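Local atomic coordinates of tryptophane-5-halogenase (Microbispora sp. ATCC PTA-5024, PDB entry 5UAO), a protein that chlorinates C5 of a tryptophan in a lanthipeptide as a flavin-dependent halogenase during NAI-107 biosynthesis. Residues A[276-281]-A[414-419]; A[397-402]-A[422-427]. All blocks are in the same frame, centred on the assembly; numbering follows the deposited sequence.

Contact 1: A[276-281]-A[414-419]; sequences ATTMNA and PFWKEA
The indole of Trp-416 reaches from helix 414-422 to the end of strand 274-279, where its NE1 donates a short hydrogen bond of 2.7 Å to Met-279 O. The carbonyl oxygen lies only 8° out of the indole plane and is met almost head-on, with a C=O...N angle of 170°, although the N-H itself is bent away from a straight line. CG2 of Thr-278 stands above the indole plane toward the rim, 3.4 Å from Trp-416 NE1, on the side away from Phe-415 CE2, which lies over the ring centre. Phe-415 in turn receives the backbone of Ala-281 over one of its own faces, with Phe-415 CG 3.7 Å from Ala-281 CA. Its CG stands anti to the backbone N (chi1 175°), which carries the ring out from the first turn of the helix toward the turn that follows the strand. A water joins the same pieces, donating to Asn-280 O and accepting from Phe-415 N at 2.8 Å. Replacing Trp-416 with a leucine would probably leave Met-279 O without its indole donor and open a gap between Thr-278 and Phe-415. In the second shell, Thr-278 OG1 is hydrogen-bonded to Glu-108 O and Asn-408 ND2, and Thr-413 OG1 to Asn-280 O, while Tyr-405 meets the indole. The contact thus sets helix 414-422 against the turn between the antiparallel strands 274-279 and 282-288, with strand 104-108 pairing alongside 274-279.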
loop_
_atom_site.group_PDB
_atom_site.type_symbol
_atom_site.label_atom_id
_atom_site.label_comp_id
_atom_site.label_asym_id
_atom_site.label_seq_id
_atom_site.Cartn_x
_atom_site.Cartn_y
_atom_site.Cartn_z
ATOM N N ALA A 276 26.790 13.413 -0.608
ATOM C CA ALA A 276 25.948 14.599 -0.458
ATOM C C ALA A 276 26.531 15.409 0.673
ATOM O O ALA A 276 26.542 14.950 1.835
ATOM C CB ALA A 276 24.537 14.189 -0.109
ATOM N N THR A 277 27.031 16.601 0.318
ATOM C CA THR A 277 27.788 17.444 1.245
ATOM C C THR A 277 27.017 18.729 1.521
ATOM O O THR A 277 26.695 19.467 0.576
ATOM C CB THR A 277 29.164 17.777 0.584
ATOM O OG1 THR A 277 29.923 16.566 0.371
ATOM C CG2 THR A 277 29.996 18.659 1.382
ATOM N N THR A 278 26.836 19.059 2.778
ATOM C CA THR A 278 26.105 20.280 3.140
ATOM C C THR A 278 26.992 21.492 2.760
ATOM O O THR A 278 28.196 21.454 2.992
ATOM C CB THR A 278 25.816 20.304 4.609
ATOM O OG1 THR A 278 24.992 19.198 4.994
ATOM C CG2 THR A 278 25.013 21.570 5.035
ATOM N N MET A 279 26.369 22.533 2.184
ATOM C CA MET A 279 27.015 23.711 1.686
ATOM C C MET A 279 26.255 24.902 2.320
ATOM O O MET A 279 25.276 24.706 3.050
ATOM C CB MET A 279 26.922 23.790 0.153
ATOM C CG MET A 279 27.580 22.624 -0.634
ATOM S SD MET A 279 29.376 22.698 -0.470
ATOM C CE MET A 279 29.740 23.840 -1.781
ATOM N N ASN A 280 26.753 26.102 2.111
ATOM C CA ASN A 280 26.193 27.257 2.851
ATOM C C ASN A 280 24.754 27.580 2.472
ATOM O O ASN A 280 23.972 28.057 3.301
ATOM C CB ASN A 280 27.079 28.495 2.656
ATOM C CG ASN A 280 28.456 28.362 3.344
ATOM O OD1 ASN A 280 28.598 27.634 4.296
ATOM N ND2 ASN A 280 29.450 29.117 2.860
ATOM N N ALA A 281 24.426 27.353 1.212
ATOM C CA ALA A 281 23.085 27.667 0.690
ATOM C C ALA A 281 22.477 26.485 -0.069
ATOM O O ALA A 281 21.719 26.691 -1.046
ATOM C CB ALA A 281 23.226 28.853 -0.225
ATOM N N PRO A 414 22.287 31.589 7.038
ATOM C CA PRO A 414 20.877 32.026 6.968
ATOM C C PRO A 414 20.026 31.012 6.164
ATOM O O PRO A 414 18.913 30.705 6.592
ATOM C CB PRO A 414 20.948 33.410 6.298
ATOM C CG PRO A 414 22.364 33.886 6.490
ATOM C CD PRO A 414 23.212 32.607 6.500
ATOM N N PHE A 415 20.559 30.447 5.067
ATOM C CA PHE A 415 19.834 29.345 4.364
ATOM C C PHE A 415 19.465 28.209 5.313
ATOM O O PHE A 415 18.300 27.763 5.308
ATOM C CB PHE A 415 20.585 28.813 3.154
ATOM C CG PHE A 415 19.908 27.643 2.525
ATOM C CD1 PHE A 415 18.913 27.839 1.591
ATOM C CD2 PHE A 415 20.189 26.348 2.922
ATOM C CE1 PHE A 415 18.231 26.759 1.051
ATOM C CE2 PHE A 415 19.557 25.253 2.328
ATOM C CZ PHE A 415 18.560 25.467 1.394
ATOM N N TRP A 416 20.382 27.746 6.169
ATOM C CA TRP A 416 20.143 26.580 6.953
ATOM C C TRP A 416 19.304 26.859 8.169
ATOM O O TRP A 416 18.463 26.047 8.562
ATOM C CB TRP A 416 21.428 25.807 7.286
ATOM C CG TRP A 416 21.855 24.915 6.076
ATOM C CD1 TRP A 416 22.881 25.127 5.247
ATOM C CD2 TRP A 416 21.167 23.746 5.572
ATOM N NE1 TRP A 416 22.910 24.184 4.255
ATOM C CE2 TRP A 416 21.849 23.331 4.426
ATOM C CE3 TRP A 416 20.022 23.046 5.959
ATOM C CZ2 TRP A 416 21.422 22.246 3.648
ATOM C CZ3 TRP A 416 19.599 21.940 5.201
ATOM C CH2 TRP A 416 20.328 21.557 4.052
ATOM N N LYS A 417 19.450 28.036 8.728
ATOM C CA LYS A 417 18.489 28.476 9.731
ATOM C C LYS A 417 17.058 28.511 9.189
ATOM O O LYS A 417 16.112 27.993 9.832
ATOM C CB LYS A 417 18.909 29.852 10.277
ATOM C CG LYS A 417 20.178 29.789 11.141
ATOM C CD LYS A 417 20.578 31.183 11.653
ATOM C CE LYS A 417 21.333 31.125 12.985
ATOM N NZ LYS A 417 22.414 30.075 13.016
ATOM N N GLU A 418 16.888 29.082 8.006
ATOM C CA GLU A 418 15.573 29.135 7.368
ATOM C C GLU A 418 15.038 27.737 7.075
ATOM O O GLU A 418 13.886 27.464 7.323
ATOM C CB GLU A 418 15.650 29.906 6.073
ATOM C CG GLU A 418 14.370 30.003 5.262
ATOM C CD GLU A 418 13.416 31.072 5.788
ATOM O OE1 GLU A 418 13.614 31.524 6.935
ATOM O OE2 GLU A 418 12.473 31.455 5.045
ATOM N N ALA A 419 15.869 26.845 6.538
ATOM C CA ALA A 419 15.444 25.520 6.350
ATOM C C ALA A 419 14.999 24.826 7.616
ATOM O O ALA A 419 14.008 24.112 7.612
ATOM C CB ALA A 419 16.496 24.681 5.601
HETATM O O HOH W 1 22.889 31.005 3.571
#

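Contact 2: A[397-402]-A[422-427]; sequences IRWFLS and ETDISG
Gly-427 sets its CA over one face of the Trp-399 indole, 3.6 Å from the centroid of the five-membered ring and 17° off the normal, a CH-pi contact. With no side chain, the glycine brings its backbone right onto the ring. The other face of the indole is taken by Arg-398 CD; the Arg-398 chain is bent at chi2 (-105°), and its guanidinium has Trp-399 CH2 over its centre. Indole and guanidinium are therefore layered, with the glycine on the far side of the ring. Asp-424 O comes to the indole edge, near the ring plane, 3.4 Å from Trp-399 CZ3. The Asp-424 carboxylate is turned 69° from the guanidinium, and its OD2 makes a long salt bridge of 3.8 Å to Arg-398 NH2 in which no N-H points at the oxygen; firmer partners are Ser-252 for OD2 and Ser-253 for Arg-398 NE. Asp-424 OD1 accepts from Ser-426 OG on its syn lone pair and from Ser-426 N at 2.9 Å; the second bond closes an Asx turn just ahead of Gly-427. One turn along the helix, Ser-402 OG donates to Trp-399 O and meets Ile-425 CG2 at 3.5 Å, while Thr-423 CG2 packs on Ser-402 O. The loop between helices 414-422 and 429-437 is thereby laid along helix 383-406, with Asp-424 also paired through its backbone to Ser-252.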
loop_
_atom_site.group_PDB
_atom_site.type_symbol
_atom_site.label_atom_id
_atom_site.label_comp_id
_atom_site.label_asym_id
_atom_site.label_seq_id
_atom_site.Cartn_x
_atom_site.Cartn_y
_atom_site.Cartn_z
ATOM N N ILE A 397 7.927 11.002 -2.095
ATOM C CA ILE A 397 9.306 11.385 -2.281
ATOM C C ILE A 397 9.487 12.792 -1.781
ATOM O O ILE A 397 10.473 13.083 -1.131
ATOM C CB ILE A 397 9.736 11.219 -3.709
ATOM C CG1 ILE A 397 9.888 9.735 -4.001
ATOM C CG2 ILE A 397 11.036 11.908 -3.994
ATOM C CD1 ILE A 397 9.858 9.406 -5.463
ATOM N N ARG A 398 8.518 13.659 -2.050
ATOM C CA ARG A 398 8.633 15.036 -1.621
ATOM C C ARG A 398 8.796 15.131 -0.097
ATOM O O ARG A 398 9.683 15.816 0.405
ATOM C CB ARG A 398 7.435 15.867 -2.142
ATOM C CG ARG A 398 7.368 17.273 -1.594
ATOM C CD ARG A 398 6.305 17.409 -0.564
ATOM N NE ARG A 398 6.129 18.791 -0.116
ATOM C CZ ARG A 398 5.180 19.637 -0.519
ATOM N NH1 ARG A 398 4.214 19.273 -1.331
ATOM N NH2 ARG A 398 5.161 20.877 -0.015
ATOM N N TRP A 399 7.896 14.501 0.622
ATOM C CA TRP A 399 7.936 14.515 2.075
ATOM C C TRP A 399 9.168 13.842 2.628
ATOM O O TRP A 399 9.728 14.317 3.574
ATOM C CB TRP A 399 6.687 13.903 2.701
ATOM C CG TRP A 399 5.463 14.621 2.310
ATOM C CD1 TRP A 399 4.445 14.115 1.580
ATOM C CD2 TRP A 399 5.154 16.001 2.533
ATOM N NE1 TRP A 399 3.486 15.067 1.385
ATOM C CE2 TRP A 399 3.924 16.257 1.885
ATOM C CE3 TRP A 399 5.825 17.059 3.163
ATOM C CZ2 TRP A 399 3.292 17.503 1.914
ATOM C CZ3 TRP A 399 5.224 18.297 3.170
ATOM C CH2 TRP A 399 3.943 18.507 2.552
ATOM N N PHE A 400 9.670 12.797 1.983
ATOM C CA PHE A 400 10.957 12.234 2.419
ATOM C C PHE A 400 12.118 13.217 2.235
ATOM O O PHE A 400 12.961 13.344 3.107
ATOM C CB PHE A 400 11.207 10.938 1.591
ATOM C CG PHE A 400 12.528 10.249 1.865
ATOM C CD1 PHE A 400 12.990 10.066 3.157
ATOM C CD2 PHE A 400 13.265 9.712 0.825
ATOM C CE1 PHE A 400 14.168 9.372 3.409
ATOM C CE2 PHE A 400 14.446 9.019 1.055
ATOM C CZ PHE A 400 14.888 8.843 2.346
ATOM N N LEU A 401 12.198 13.891 1.094
ATOM C CA LEU A 401 13.210 14.891 0.918
ATOM C C LEU A 401 13.052 16.019 1.935
ATOM O O LEU A 401 14.068 16.604 2.358
ATOM C CB LEU A 401 13.224 15.503 -0.480
ATOM C CG LEU A 401 13.615 14.500 -1.590
ATOM C CD1 LEU A 401 13.582 15.183 -2.954
ATOM C CD2 LEU A 401 15.015 14.036 -1.342
ATOM N N SER A 402 11.804 16.370 2.260
ATOM C CA SER A 402 11.562 17.486 3.211
ATOM C C SER A 402 12.324 17.273 4.554
ATOM O O SER A 402 12.830 18.216 5.138
ATOM C CB SER A 402 10.038 17.675 3.463
ATOM O OG SER A 402 9.419 16.810 4.449
ATOM N N GLU A 422 11.571 26.670 8.716
ATOM C CA GLU A 422 10.381 26.821 7.842
ATOM C C GLU A 422 10.039 25.688 6.810
ATOM O O GLU A 422 9.009 25.753 6.128
ATOM C CB GLU A 422 10.470 28.157 7.127
ATOM C CG GLU A 422 10.768 29.407 7.991
ATOM C CD GLU A 422 9.687 29.753 9.036
ATOM O OE1 GLU A 422 8.583 29.182 8.963
ATOM O OE2 GLU A 422 9.939 30.599 9.955
ATOM N N THR A 423 10.903 24.680 6.656
ATOM C CA THR A 423 10.629 23.573 5.744
ATOM C C THR A 423 9.306 22.913 6.114
ATOM O O THR A 423 9.127 22.401 7.242
ATOM C CB THR A 423 11.797 22.557 5.775
ATOM O OG1 THR A 423 13.001 23.243 5.393
ATOM C CG2 THR A 423 11.488 21.321 4.841
ATOM N N ASP A 424 8.391 22.868 5.143
ATOM C CA ASP A 424 7.095 22.230 5.329
ATOM C C ASP A 424 7.320 20.720 5.349
ATOM O O ASP A 424 7.798 20.160 4.359
ATOM C CB ASP A 424 6.196 22.626 4.141
ATOM C CG ASP A 424 4.804 22.055 4.192
ATOM O OD1 ASP A 424 4.434 21.283 5.089
ATOM O OD2 ASP A 424 4.063 22.425 3.229
ATOM N N ILE A 425 6.981 20.089 6.482
ATOM C CA ILE A 425 7.039 18.663 6.666
ATOM C C ILE A 425 5.642 18.101 6.996
ATOM O O ILE A 425 5.535 16.975 7.415
ATOM C CB ILE A 425 8.038 18.292 7.821
ATOM C CG1 ILE A 425 7.689 19.048 9.129
ATOM C CG2 ILE A 425 9.462 18.671 7.426
ATOM C CD1 ILE A 425 8.283 18.400 10.380
ATOM N N SER A 426 4.587 18.842 6.669
ATOM C CA SER A 426 3.245 18.493 7.081
ATOM C C SER A 426 2.868 17.121 6.708
ATOM O O SER A 426 2.251 16.424 7.490
ATOM C CB SER A 426 2.198 19.520 6.575
ATOM O OG SER A 426 2.255 19.813 5.209
ATOM N N GLY A 427 3.248 16.671 5.531
ATOM C CA GLY A 427 2.724 15.402 5.036
ATOM C C GLY A 427 3.374 14.174 5.675
ATOM O O GLY A 427 2.900 13.014 5.493
#

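In the fold
The two contacts lie about 16 Å apart between centres, on the same side of the chain's centre and within the tryptophan halogenase region of the chain. Their segments alternate in sequence, 276-281, 397-402, 414-419 and 422-427, so the connections cross. Contact 1 joins helix 414-422 to a strand of the seven-stranded mixed sheet, whereas contact 2 joins the loop leaving that helix to the long helix 383-406 preceding it. Helix 414-422 is thus tied to the sheet near its start and, just beyond its end, to the neighbouring helix. The side chain of Met-279 is about 13 Å from the bound FAD, placing contact 1 outside the immediate flavin shell.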